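Local coordinates for protein endo-beta-1,4-glucanase (Ampullaria crossean, PDB 5XBU) that probably hydrolyses internal beta-1,4-glucosidic bonds of cellulose, as a glycoside hydrolase family 45 endoglucanase, at residues A[169-172]-A[173-176]; A[50-54]-A[55-59]; A[16-20]-A[21-25]; A[89-92]-A[93-96]; A[110-114]-A[115-119]. All coordinates share one frame; numbering follows the deposited sequence. Where two conformers were deposited one is given.

Interaction 1. Residues A[169-172]-A[173-176]; sequences GDLQ and ANYQ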
loop_
_atom_site.group_PDB
_atom_site.type_symbol
_atom_site.label_atom_id
_atom_site.label_comp_id
_atom_site.label_asym_id
_atom_site.label_seq_id
_atom_site.Cartn_x
_atom_site.Cartn_y
_atom_site.Cartn_z
ATOM N N GLY A 169 4.509 -15.713 8.492
ATOM C CA GLY A 169 5.765 -16.412 8.269
ATOM C C GLY A 169 6.064 -16.682 6.805
ATOM O O GLY A 169 7.215 -16.632 6.379
ATOM N N ASP A 170 5.037 -16.978 6.012
ATOM C CA ASP A 170 5.298 -17.255 4.604
ATOM C C ASP A 170 5.802 -16.014 3.881
ATOM O O ASP A 170 6.704 -16.103 3.041
ATOM C CB ASP A 170 4.054 -17.799 3.912
ATOM C CG ASP A 170 2.928 -16.788 3.855
ATOM O OD1 ASP A 170 2.464 -16.357 4.929
ATOM O OD2 ASP A 170 2.499 -16.437 2.737
ATOM N N LEU A 171 5.237 -14.845 4.201
ATOM C CA LEU A 171 5.670 -13.601 3.572
ATOM C C LEU A 171 7.058 -13.216 4.042
ATOM O O LEU A 171 7.875 -12.735 3.251
ATOM C CB LEU A 171 4.647 -12.493 3.843
ATOM C CG LEU A 171 3.371 -12.605 3.013
ATOM C CD1 LEU A 171 2.312 -11.657 3.536
ATOM C CD2 LEU A 171 3.650 -12.345 1.552
ATOM N N GLN A 172 7.340 -13.456 5.316
ATOM C CA GLN A 172 8.671 -13.180 5.841
ATOM C C GLN A 172 9.727 -14.025 5.134
ATOM O O GLN A 172 10.818 -13.537 4.804
ATOM C CB GLN A 172 8.657 -13.443 7.341
ATOM C CG GLN A 172 9.913 -13.043 8.048
ATOM C CD GLN A 172 9.875 -11.604 8.509
ATOM O OE1 GLN A 172 9.022 -10.818 8.093
ATOM N NE2 GLN A 172 10.800 -11.255 9.388
ATOM N N ALA A 173 9.408 -15.297 4.873
ATOM C CA ALA A 173 10.327 -16.165 4.149
ATOM C C ALA A 173 10.476 -15.736 2.697
ATOM O O ALA A 173 11.581 -15.768 2.145
ATOM C CB ALA A 173 9.877 -17.622 4.261
ATOM N N ASN A 174 9.367 -15.353 2.053
ATOM C CA ASN A 174 9.446 -14.819 0.698
ATOM C C ASN A 174 10.400 -13.633 0.642
ATOM O O ASN A 174 11.243 -13.530 -0.255
ATOM C CB ASN A 174 8.063 -14.332 0.228
ATOM C CG ASN A 174 7.063 -15.435 -0.112
ATOM O OD1 ASN A 174 5.874 -15.246 0.118
ATOM N ND2 ASN A 174 7.503 -16.531 -0.710
ATOM N N TYR A 175 10.255 -12.697 1.589
ATOM C CA TYR A 175 11.020 -11.456 1.534
ATOM C C TYR A 175 12.525 -11.711 1.636
ATOM O O TYR A 175 13.330 -10.941 1.108
ATOM C CB TYR A 175 10.559 -10.470 2.633
ATOM C CG TYR A 175 11.226 -9.132 2.419
ATOM C CD1 TYR A 175 10.952 -8.378 1.275
ATOM C CD2 TYR A 175 12.215 -8.673 3.283
ATOM C CE1 TYR A 175 11.652 -7.216 0.986
ATOM C CE2 TYR A 175 12.909 -7.485 3.020
ATOM C CZ TYR A 175 12.624 -6.793 1.867
ATOM O OH TYR A 175 13.332 -5.648 1.574
ATOM N N GLN A 176 12.910 -12.791 2.310
ATOM C CA GLN A 176 14.324 -13.120 2.469
ATOM C C GLN A 176 15.036 -13.282 1.142
ATOM O O GLN A 176 16.251 -13.077 1.070
ATOM C CB GLN A 176 14.470 -14.347 3.366
ATOM C CG GLN A 176 14.120 -13.986 4.795
ATOM C CD GLN A 176 13.786 -15.140 5.697
ATOM O OE1 GLN A 176 13.717 -16.291 5.278
ATOM N NE2 GLN A 176 13.579 -14.823 6.969
#

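Interaction 2. Residues A[50-54]-A[55-59]; sequences PWNLQ and KHVTA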
loop_
_atom_site.group_PDB
_atom_site.type_symbol
_atom_site.label_atom_id
_atom_site.label_comp_id
_atom_site.label_asym_id
_atom_site.label_seq_id
_atom_site.Cartn_x
_atom_site.Cartn_y
_atom_site.Cartn_z
ATOM N N PRO A 50 7.429 -15.307 -8.870
ATOM C CA PRO A 50 5.981 -15.510 -8.997
ATOM C C PRO A 50 5.208 -15.107 -7.757
ATOM O O PRO A 50 4.117 -14.530 -7.881
ATOM C CB PRO A 50 5.860 -17.008 -9.333
ATOM C CG PRO A 50 7.114 -17.262 -10.170
ATOM C CD PRO A 50 8.197 -16.440 -9.435
ATOM N N TRP A 51 5.721 -15.403 -6.559
ATOM C CA TRP A 51 4.965 -15.037 -5.364
ATOM C C TRP A 51 4.683 -13.541 -5.299
ATOM O O TRP A 51 3.675 -13.121 -4.710
ATOM C CB TRP A 51 5.635 -15.528 -4.086
ATOM C CG TRP A 51 6.992 -14.923 -3.797
ATOM C CD1 TRP A 51 8.203 -15.512 -3.993
ATOM C CD2 TRP A 51 7.263 -13.637 -3.214
ATOM N NE1 TRP A 51 9.201 -14.672 -3.588
ATOM C CE2 TRP A 51 8.651 -13.510 -3.109
ATOM C CE3 TRP A 51 6.453 -12.598 -2.748
ATOM C CZ2 TRP A 51 9.248 -12.368 -2.583
ATOM C CZ3 TRP A 51 7.051 -11.460 -2.230
ATOM C CH2 TRP A 51 8.445 -11.356 -2.154
ATOM N N ASN A 52 5.576 -12.723 -5.849
ATOM C CA ASN A 52 5.420 -11.268 -5.820
ATOM C C ASN A 52 4.422 -10.751 -6.858
ATOM O O ASN A 52 4.059 -9.572 -6.835
ATOM C CB ASN A 52 6.809 -10.626 -5.950
ATOM C CG ASN A 52 6.784 -9.157 -5.660
ATOM O OD1 ASN A 52 6.111 -8.709 -4.732
ATOM N ND2 ASN A 52 7.535 -8.390 -6.450
ATOM N N LEU A 53 3.921 -11.620 -7.728
ATOM C CA LEU A 53 2.771 -11.338 -8.573
ATOM C C LEU A 53 1.484 -11.936 -8.030
ATOM O O LEU A 53 0.400 -11.505 -8.434
ATOM C CB LEU A 53 3.027 -11.910 -9.984
ATOM C CG LEU A 53 4.159 -11.228 -10.732
ATOM C CD1 LEU A 53 4.356 -11.890 -12.068
ATOM C CD2 LEU A 53 3.904 -9.721 -10.907
ATOM N N GLN A 54 1.582 -12.924 -7.136
ATOM C CA GLN A 54 0.442 -13.742 -6.723
ATOM C C GLN A 54 -0.122 -13.389 -5.352
ATOM O O GLN A 54 -1.322 -13.612 -5.112
ATOM C CB GLN A 54 0.861 -15.217 -6.667
ATOM C CG GLN A 54 1.233 -15.812 -7.995
ATOM C CD GLN A 54 2.031 -17.092 -7.849
ATOM O OE1 GLN A 54 2.614 -17.374 -6.804
ATOM N NE2 GLN A 54 2.064 -17.881 -8.919
ATOM N N LYS A 55 0.726 -12.948 -4.436
ATOM C CA LYS A 55 0.367 -12.808 -3.028
ATOM C C LYS A 55 -0.161 -11.417 -2.730
ATOM O O LYS A 55 -0.296 -10.591 -3.628
ATOM C CB LYS A 55 1.530 -13.193 -2.137
ATOM C CG LYS A 55 1.840 -14.678 -2.189
ATOM C CD LYS A 55 2.717 -15.083 -1.019
ATOM C CE LYS A 55 2.992 -16.535 -1.008
ATOM N NZ LYS A 55 3.701 -16.905 0.237
ATOM N N HIS A 56 -0.507 -11.188 -1.458
ATOM C CA HIS A 56 -0.983 -9.893 -0.993
ATOM C C HIS A 56 0.242 -9.008 -0.758
ATOM O O HIS A 56 0.822 -8.981 0.334
ATOM C CB HIS A 56 -1.770 -10.075 0.291
ATOM C CG HIS A 56 -3.033 -10.809 0.111
ATOM N ND1 HIS A 56 -3.528 -11.666 1.067
ATOM C CD2 HIS A 56 -3.941 -10.807 -0.899
ATOM C CE1 HIS A 56 -4.671 -12.195 0.636
ATOM N NE2 HIS A 56 -4.946 -11.684 -0.551
ATOM N N VAL A 57 0.617 -8.304 -1.818
ATOM C CA VAL A 57 1.757 -7.405 -1.802
ATOM C C VAL A 57 1.305 -6.034 -2.301
ATOM O O VAL A 57 0.304 -5.888 -3.021
ATOM C CB VAL A 57 2.950 -7.989 -2.604
ATOM C CG1 VAL A 57 3.461 -9.251 -1.920
ATOM C CG2 VAL A 57 2.613 -8.230 -4.073
ATOM N N THR A 58 2.047 -5.016 -1.883
ATOM C CA THR A 58 1.667 -3.645 -2.122
ATOM C C THR A 58 2.865 -2.777 -2.511
ATOM O O THR A 58 4.013 -3.022 -2.125
ATOM C CB THR A 58 0.924 -3.072 -0.887
ATOM O OG1 THR A 58 0.463 -1.747 -1.125
ATOM C CG2 THR A 58 1.751 -3.042 0.396
ATOM N N ALA A 59 2.524 -1.714 -3.237
ATOM C CA ALA A 59 3.370 -0.560 -3.525
ATOM C C ALA A 59 2.774 0.637 -2.793
ATOM O O ALA A 59 1.819 1.252 -3.287
ATOM C CB ALA A 59 3.408 -0.308 -5.031
#

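Interaction 3. Residues A[16-20]-A[21-25]; sequences VRRFN and GRPCA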
loop_
_atom_site.group_PDB
_atom_site.type_symbol
_atom_site.label_atom_id
_atom_site.label_comp_id
_atom_site.label_asym_id
_atom_site.label_seq_id
_atom_site.Cartn_x
_atom_site.Cartn_y
_atom_site.Cartn_z
ATOM N N VAL A 16 -5.905 15.033 8.439
ATOM C CA VAL A 16 -5.626 13.612 8.251
ATOM C C VAL A 16 -6.911 12.830 8.526
ATOM O O VAL A 16 -7.486 12.922 9.614
ATOM C CB VAL A 16 -4.508 13.146 9.181
ATOM C CG1 VAL A 16 -4.298 11.664 9.020
ATOM C CG2 VAL A 16 -3.211 13.897 8.855
ATOM N N ARG A 17 -7.341 12.029 7.558
ATOM C CA ARG A 17 -8.543 11.231 7.750
ATOM C C ARG A 17 -8.277 10.067 8.687
ATOM O O ARG A 17 -7.298 9.321 8.520
ATOM C CB ARG A 17 -9.086 10.762 6.404
ATOM C CG ARG A 17 -9.760 11.891 5.644
ATOM C CD ARG A 17 -10.330 11.404 4.334
ATOM N NE ARG A 17 -10.947 12.470 3.554
ATOM C CZ ARG A 17 -12.232 12.821 3.610
ATOM N NH1 ARG A 17 -13.062 12.221 4.454
ATOM N NH2 ARG A 17 -12.657 13.772 2.812
ATOM N N ARG A 18 -9.155 9.925 9.682
ATOM C CA ARG A 18 -9.031 8.913 10.717
ATOM C C ARG A 18 -10.382 8.273 10.973
ATOM O O ARG A 18 -11.423 8.827 10.634
ATOM C CB ARG A 18 -8.514 9.522 12.013
ATOM C CG ARG A 18 -7.130 10.207 11.811
ATOM C CD ARG A 18 -6.541 10.650 13.135
ATOM N NE ARG A 18 -5.250 11.316 12.909
ATOM C CZ ARG A 18 -4.065 10.723 12.716
ATOM N NH1 ARG A 18 -3.948 9.400 12.735
ATOM N NH2 ARG A 18 -2.983 11.476 12.488
ATOM N N PHE A 19 -10.358 7.127 11.641
ATOM C CA PHE A 19 -11.582 6.371 11.910
ATOM C C PHE A 19 -11.415 5.754 13.279
ATOM O O PHE A 19 -10.552 4.898 13.452
ATOM C CB PHE A 19 -11.769 5.308 10.822
ATOM C CG PHE A 19 -13.034 4.525 10.902
ATOM C CD1 PHE A 19 -14.188 4.999 10.314
ATOM C CD2 PHE A 19 -13.039 3.258 11.455
ATOM C CE1 PHE A 19 -15.334 4.247 10.332
ATOM C CE2 PHE A 19 -14.160 2.502 11.471
ATOM C CZ PHE A 19 -15.303 3.002 10.918
ATOM N N ASN A 20 -12.258 6.102 14.249
ATOM C CA ASN A 20 -12.203 5.409 15.545
ATOM C C ASN A 20 -10.784 5.387 16.124
ATOM O O ASN A 20 -10.316 4.378 16.655
ATOM C CB ASN A 20 -12.783 3.992 15.449
ATOM C CG ASN A 20 -13.181 3.428 16.801
ATOM O OD1 ASN A 20 -13.446 4.173 17.738
ATOM N ND2 ASN A 20 -13.205 2.111 16.909
ATOM N N GLY A 21 -10.081 6.509 15.994
ATOM C CA GLY A 21 -8.753 6.673 16.561
ATOM C C GLY A 21 -7.612 6.196 15.694
ATOM O O GLY A 21 -6.447 6.436 16.047
ATOM N N ARG A 22 -7.908 5.564 14.558
ATOM C CA ARG A 22 -6.920 4.916 13.714
ATOM C C ARG A 22 -6.733 5.684 12.413
ATOM O O ARG A 22 -7.684 6.251 11.876
ATOM C CB ARG A 22 -7.395 3.500 13.392
ATOM C CG ARG A 22 -7.464 2.604 14.621
ATOM C CD ARG A 22 -8.366 1.436 14.317
ATOM N NE ARG A 22 -8.414 0.390 15.339
ATOM C CZ ARG A 22 -9.195 0.430 16.417
ATOM N NH1 ARG A 22 -9.195 -0.582 17.277
ATOM N NH2 ARG A 22 -9.959 1.490 16.650
ATOM N N PRO A 23 -5.520 5.729 11.878
ATOM C CA PRO A 23 -5.312 6.414 10.607
ATOM C C PRO A 23 -5.905 5.607 9.458
ATOM O O PRO A 23 -5.831 4.378 9.431
ATOM C CB PRO A 23 -3.789 6.459 10.488
ATOM C CG PRO A 23 -3.343 5.202 11.181
ATOM C CD PRO A 23 -4.287 5.088 12.376
ATOM N N CYS A 24 -6.466 6.331 8.494
ATOM C CA CYS A 24 -6.956 5.705 7.288
ATOM C C CYS A 24 -5.959 5.799 6.143
ATOM O O CYS A 24 -5.072 6.651 6.119
ATOM C CB CYS A 24 -8.294 6.304 6.893
ATOM S SG CYS A 24 -9.486 6.052 8.231
ATOM N N ALA A 25 -6.155 4.916 5.177
ATOM C CA ALA A 25 -5.421 4.909 3.933
ATOM C C ALA A 25 -6.406 4.735 2.797
ATOM O O ALA A 25 -7.446 4.073 2.947
ATOM C CB ALA A 25 -4.407 3.778 3.877
HETATM O O HOH W 1 -5.198 9.281 6.652
#

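Interaction 4. Residues A[89-92]-A[93-96]; sequences GFVP and GKGG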
loop_
_atom_site.group_PDB
_atom_site.type_symbol
_atom_site.label_atom_id
_atom_site.label_comp_id
_atom_site.label_asym_id
_atom_site.label_seq_id
_atom_site.Cartn_x
_atom_site.Cartn_y
_atom_site.Cartn_z
ATOM N N GLY A 89 -16.066 2.638 3.542
ATOM C CA GLY A 89 -15.969 3.833 2.747
ATOM C C GLY A 89 -15.201 3.637 1.458
ATOM O O GLY A 89 -14.596 2.592 1.206
ATOM N N PHE A 90 -15.204 4.699 0.661
ATOM C CA PHE A 90 -14.526 4.793 -0.626
ATOM C C PHE A 90 -14.635 6.243 -1.078
ATOM O O PHE A 90 -15.454 7.010 -0.560
ATOM C CB PHE A 90 -15.114 3.823 -1.661
ATOM C CG PHE A 90 -16.577 4.048 -1.904
ATOM C CD1 PHE A 90 -17.511 3.464 -1.071
ATOM C CD2 PHE A 90 -16.995 4.869 -2.930
ATOM C CE1 PHE A 90 -18.868 3.668 -1.290
ATOM C CE2 PHE A 90 -18.358 5.092 -3.145
ATOM C CZ PHE A 90 -19.276 4.480 -2.331
ATOM N N VAL A 91 -13.826 6.602 -2.068
ATOM C CA VAL A 91 -13.883 7.956 -2.635
ATOM C C VAL A 91 -14.981 7.986 -3.689
ATOM O O VAL A 91 -14.973 7.138 -4.593
ATOM C CB VAL A 91 -12.528 8.345 -3.238
ATOM C CG1 VAL A 91 -12.599 9.678 -3.950
ATOM C CG2 VAL A 91 -11.451 8.368 -2.172
ATOM N N PRO A 92 -15.926 8.920 -3.599
ATOM C CA PRO A 92 -17.053 8.894 -4.531
ATOM C C PRO A 92 -16.586 8.952 -5.981
ATOM O O PRO A 92 -15.742 9.775 -6.359
ATOM C CB PRO A 92 -17.900 10.104 -4.112
ATOM C CG PRO A 92 -17.214 10.782 -3.054
ATOM C CD PRO A 92 -16.122 9.910 -2.524
ATOM N N GLY A 93 -17.112 8.033 -6.784
ATOM C CA GLY A 93 -16.792 7.957 -8.193
ATOM C C GLY A 93 -15.497 7.245 -8.487
ATOM O O GLY A 93 -15.139 7.092 -9.666
ATOM N N LYS A 94 -14.785 6.782 -7.445
ATOM C CA LYS A 94 -13.445 6.220 -7.552
ATOM C C LYS A 94 -13.301 4.972 -6.690
ATOM O O LYS A 94 -12.216 4.692 -6.159
ATOM C CB LYS A 94 -12.417 7.288 -7.212
ATOM C CG LYS A 94 -12.472 8.385 -8.254
ATOM C CD LYS A 94 -11.560 9.529 -7.999
ATOM C CE LYS A 94 -11.514 10.420 -9.225
ATOM N NZ LYS A 94 -11.051 11.762 -8.872
ATOM N N GLY A 95 -14.375 4.214 -6.550
ATOM C CA GLY A 95 -14.353 3.007 -5.754
ATOM C C GLY A 95 -15.773 2.642 -5.376
ATOM O O GLY A 95 -16.731 3.196 -5.909
ATOM N N GLY A 96 -15.886 1.696 -4.446
ATOM C CA GLY A 96 -17.189 1.292 -3.940
ATOM C C GLY A 96 -17.025 0.574 -2.623
ATOM O O GLY A 96 -15.909 0.328 -2.151
HETATM O O HOH W 2 -11.901 4.944 -3.369
#

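Interaction 5. Residues A[110-114]-A[115-119]; sequences NACPI and NGNEE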
loop_
_atom_site.group_PDB
_atom_site.type_symbol
_atom_site.label_atom_id
_atom_site.label_comp_id
_atom_site.label_asym_id
_atom_site.label_seq_id
_atom_site.Cartn_x
_atom_site.Cartn_y
_atom_site.Cartn_z
ATOM N N ASN A 110 7.157 -2.935 -3.313
ATOM C CA ASN A 110 7.338 -2.014 -4.416
ATOM C C ASN A 110 6.944 -0.631 -3.916
ATOM O O ASN A 110 6.502 -0.487 -2.778
ATOM C CB ASN A 110 6.520 -2.533 -5.604
ATOM C CG ASN A 110 6.819 -1.841 -6.912
ATOM O OD1 ASN A 110 7.850 -1.199 -7.092
ATOM N ND2 ASN A 110 5.905 -1.986 -7.859
ATOM N N ALA A 111 7.119 0.375 -4.775
ATOM C CA ALA A 111 6.802 1.760 -4.447
ATOM C C ALA A 111 5.838 2.346 -5.463
ATOM O O ALA A 111 5.903 2.021 -6.651
ATOM C CB ALA A 111 8.080 2.601 -4.472
ATOM N N CYS A 112 4.983 3.245 -4.971
ATOM C CA CYS A 112 4.115 4.078 -5.795
ATOM C C CYS A 112 4.730 5.479 -5.785
ATOM O O CYS A 112 4.518 6.244 -4.829
ATOM C CB CYS A 112 2.695 4.100 -5.225
ATOM S SG CYS A 112 1.507 5.092 -6.202
ATOM N N PRO A 113 5.554 5.834 -6.781
ATOM C CA PRO A 113 6.231 7.138 -6.711
ATOM C C PRO A 113 5.249 8.279 -6.877
ATOM O O PRO A 113 4.218 8.159 -7.543
ATOM C CB PRO A 113 7.203 7.122 -7.897
ATOM C CG PRO A 113 7.302 5.717 -8.333
ATOM C CD PRO A 113 6.020 5.041 -7.938
ATOM N N ILE A 114 5.608 9.418 -6.292
ATOM C CA ILE A 114 4.847 10.642 -6.519
ATOM C C ILE A 114 4.749 10.915 -8.011
ATOM O O ILE A 114 3.682 11.242 -8.534
ATOM C CB ILE A 114 5.489 11.818 -5.770
ATOM C CG1 ILE A 114 5.419 11.595 -4.256
ATOM C CG2 ILE A 114 4.895 13.145 -6.205
ATOM C CD1 ILE A 114 6.352 12.482 -3.437
ATOM N N ASN A 115 5.868 10.792 -8.715
ATOM C CA ASN A 115 5.897 11.077 -10.133
ATOM C C ASN A 115 5.004 10.092 -10.874
ATOM O O ASN A 115 5.222 8.887 -10.795
ATOM C CB ASN A 115 7.336 10.960 -10.629
ATOM C CG ASN A 115 7.482 11.480 -12.020
ATOM O OD1 ASN A 115 6.782 12.442 -12.393
ATOM N ND2 ASN A 115 8.392 10.904 -12.787
ATOM N N GLY A 116 4.029 10.609 -11.616
ATOM C CA GLY A 116 3.092 9.771 -12.337
ATOM C C GLY A 116 1.921 9.274 -11.524
ATOM O O GLY A 116 1.054 8.598 -12.091
ATOM N N ASN A 117 1.848 9.580 -10.228
ATOM C CA ASN A 117 0.769 9.124 -9.363
ATOM C C ASN A 117 0.326 10.239 -8.423
ATOM O O ASN A 117 0.274 10.063 -7.204
ATOM C CB ASN A 117 1.172 7.889 -8.561
ATOM C CG ASN A 117 1.580 6.730 -9.447
ATOM O OD1 ASN A 117 0.725 6.002 -9.961
ATOM N ND2 ASN A 117 2.883 6.540 -9.617
ATOM N N GLU A 118 -0.004 11.405 -8.983
ATOM C CA GLU A 118 -0.287 12.556 -8.129
ATOM C C GLU A 118 -1.516 12.337 -7.261
ATOM O O GLU A 118 -1.482 12.612 -6.054
ATOM C CB GLU A 118 -0.468 13.820 -8.967
ATOM C CG GLU A 118 -0.944 15.054 -8.164
ATOM C CD GLU A 118 -0.004 15.541 -7.068
ATOM O OE1 GLU A 118 1.193 15.201 -7.025
ATOM O OE2 GLU A 118 -0.461 16.373 -6.256
ATOM N N GLU A 119 -2.622 11.899 -7.862
ATOM C CA GLU A 119 -3.898 11.874 -7.151
ATOM C C GLU A 119 -3.804 11.083 -5.853
ATOM O O GLU A 119 -4.322 11.512 -4.805
ATOM C CB GLU A 119 -4.967 11.262 -8.063
ATOM C CG GLU A 119 -6.296 11.061 -7.350
ATOM C CD GLU A 119 -7.442 10.682 -8.272
ATOM O OE1 GLU A 119 -8.574 10.632 -7.756
ATOM O OE2 GLU A 119 -7.234 10.442 -9.480
HETATM O O HOH W 3 2.946 13.964 -9.027
#

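Interaction 1. Residues A[169-172]-A[173-176]
Helix 169-175, the last in the chain, sets Asp170 and Asn174 one turn apart: Asn174 N donates to Asp170 O at 2.9 Å, and the bond is nearly straight, 162° at the hydrogen. Bonds of the same kind flank it, Ala173 N to Gly169 O at 3.0 Å and Tyr175 N to Leu171 O at 2.9 Å. This is the i to i+4 pattern of an alpha helix; the next bond in the series, Gln176 N to Gln172 O, is weak at 3.3 Å. With CG anti to the carbonyl carbon (chi1 -73°), the amide of Asn174 folds back over the preceding turn. Asn174 OD1 lies 3.9 Å from Leu171 CD2, the two side chains crossing obliquely. Asn174 OD1 and Asp170 OD2, 4.4 Å apart, share Lys55 NZ, which makes a salt bridge with Asp170 and a hydrogen bond with Asn174. A leucine in place of Asn174 would probably deprive the Lys55 ammonium of its amide acceptor. Leu171 packs beside the Lys55 stem and, with Tyr175, rests on Met107 of strand 104-108, whereas Gln172 and Gln176, long and polar, suit the solvent-exposed flank.

Interaction 2. Residues A[50-54]-A[55-59]
Lys55 leaves the helical course, yet its backbone still closes the last turn of helix 50-54: Lys55 N donates to Trp51 O at 3.0 Å, with 149° at the hydrogen. From there the lysine chain runs out fully extended past the tryptophan, Lys55 CE lying 4.2 Å from Trp51 CB. A long aliphatic stem suits this place, because it can pack on the helix while carrying the ammonium across to Asp170 and Asn174. His56 is the centre of an inverse gamma turn, closed by a weak bond of 3.1 Å from Val57 N to Lys55 O; its ring leaves the helix and meets Phe106. Val57 brings the chain back, and its two methyls divide the contact. Val57 CG2 nestles 3.4 Å from Asn52 O and 3.6 Å from Asn52 OD1, the two side chains meeting at about a right angle. Turned beside its own backbone N (chi1 -65°), Val57 CG1 meets the edge of the indole, 4.2 Å from Trp51 CZ3. Thr109 OG1 is bonded to Asn52 OD1, and Gln177 to Trp51 NE1, which probably helps to hold the surfaces that Val57 meets. Thr58 and Ala59 carry the strand away, hydrogen-bonded to strands 104-108 and 140-144. A short helix thus passes through a tight turn into strand 57-60, part of the double-psi beta-barrel fold assigned to this family.

Interaction 3. Residues A[16-20]-A[21-25]
Phe19 and Arg22 face each other as an antiparallel hydrogen-bonded pair: Phe19 N donates to Arg22 O at 2.8 Å, and Arg22 N returns a bond of 2.9 Å to Phe19 O. The link is a type I' turn from Phe19 to Arg22, whose two middle residues, Asn20 and Gly21, both have positive phi, suiting asparagine and glycine. Farther along, Cys24 N donates to Arg17 O at 3.1 Å, and a water bridges Arg17 O and Cys24 O. At the turn the side chains of Asn20 and Arg22 lie side by side, and Arg22 NH2 makes a weak bond of 2.9 Å to Asn20 O, which sits at the guanidinium edge. Between the bonded pairs Pro23 stands opposite Arg18 in a non-hydrogen-bonded pair, so it needs no N-H toward this strand. Pro23 CB packs 3.7 Å from Arg18 NH1, while Arg18 NE makes a salt bridge with Asp12. On the Phe19 side, Cys24 SG, joined to Cys9 in a disulfide, lies 3.5 Å from Phe19 CB. The hairpin lies within the sheet, strand 17-19 pairing antiparallel with strand 10-11, and strand 22-30 with strand 160-165, where Thr161 touches Phe19 and Arg22.

Interaction 4. Residues A[89-92]-A[93-96]
Phe90 has its CG placed between its own backbone N and carbonyl carbon (chi1 58°), and this torsion lays the ring over Gly96. Gly96 CA then sits 3.6 Å from the centroid of the Phe90 ring and 15° off its normal, a CH-pi contact on the face. Between these two ends the chain reverses in a type II beta turn from Val91 to Lys94, closed by a hydrogen bond of 2.9 Å from Lys94 N to Val91 O. Pro92 and Gly93 fill the middle positions in the classic order, proline supplying a fixed negative phi and glycine the positive one, where a CB would run into Pro92 O. Gly95 is glycine for a related reason, since a CB there would crowd Phe90 CB and the preceding carbonyl. Beside the turn, Val91 CG1 packs 4.0 Å from Lys94 CB, and both side chains also rest on Trp120 of helix 118-121. The lysine stem stays extended as it leaves, taking NZ to a salt bridge with Glu119. Within the loop a water accepts from Val91 N at 2.9 Å and lies 2.8 Å from Lys94 O, spanning the two limbs; Lys94 O is also bonded to Asn157 ND2. Elsewhere the Phe90 ring touches Ala6, and Phe90 CD2 comes to 3.4 Å from Gly95 O.

Interaction 5. Residues A[110-114]-A[115-119]
Asn117 bonds twice to the residues before it. Asn117 ND2 donates to Pro113 O at 3.0 Å, along a lone pair in the carbonyl plane, with the acceptor close to the plane of the amide. Asn117 N donates to Ile114 O, also at 3.0 Å. A water bridges Ile114 O and Glu118 OE1, donating to each at 2.9 Å. The bond from Asn117 N closes a type II beta turn from Ile114, in which Gly116 takes the positive phi, at backbone angles where a CB would be jammed against the preceding carbonyl. The turn leads into helix 118-121: Asn117 stands at the N-cap position, yet its side chain makes no capping bond and, turned beside its backbone N (chi1 -58°), reaches back to Pro113. Were an alanine here, Pro113 O is likely to lose its side-chain donor and the turn its tie to the loop. In packing terms, Cys112 SG, joined to Cys121 in a disulfide, lies 3.6 Å from Asn117 CG, and Pro113 CD comes within 3.9 Å of Asn117 ND2. Outside this turn, Pro113 leans on Leu72, and Ile114 on Arg63 of helix 62-65.

In the fold
Along the chain the contacts come in series: interaction 3, then 2, 4, 5 and finally 1. Interactions 1 and 2, with centres about 11 Å apart, meet where Lys55, just after helix 50-54, reaches helix 169-175, tying the C-terminal helix to the start of strand 57-60. That strand continues to Ala59, which packs on Ala111 and Cys112 of interaction 5. Interaction 5 in turn reaches interaction 4 through the salt bridge of Glu119 and Lys94. Interaction 3 touches none of the others, but its strands and strand 57-60 belong to the same mixed sheet. Interactions 1 and 4 lie on opposite sides of the chain's centre, about 32 Å apart between centres, so these links span the molecule.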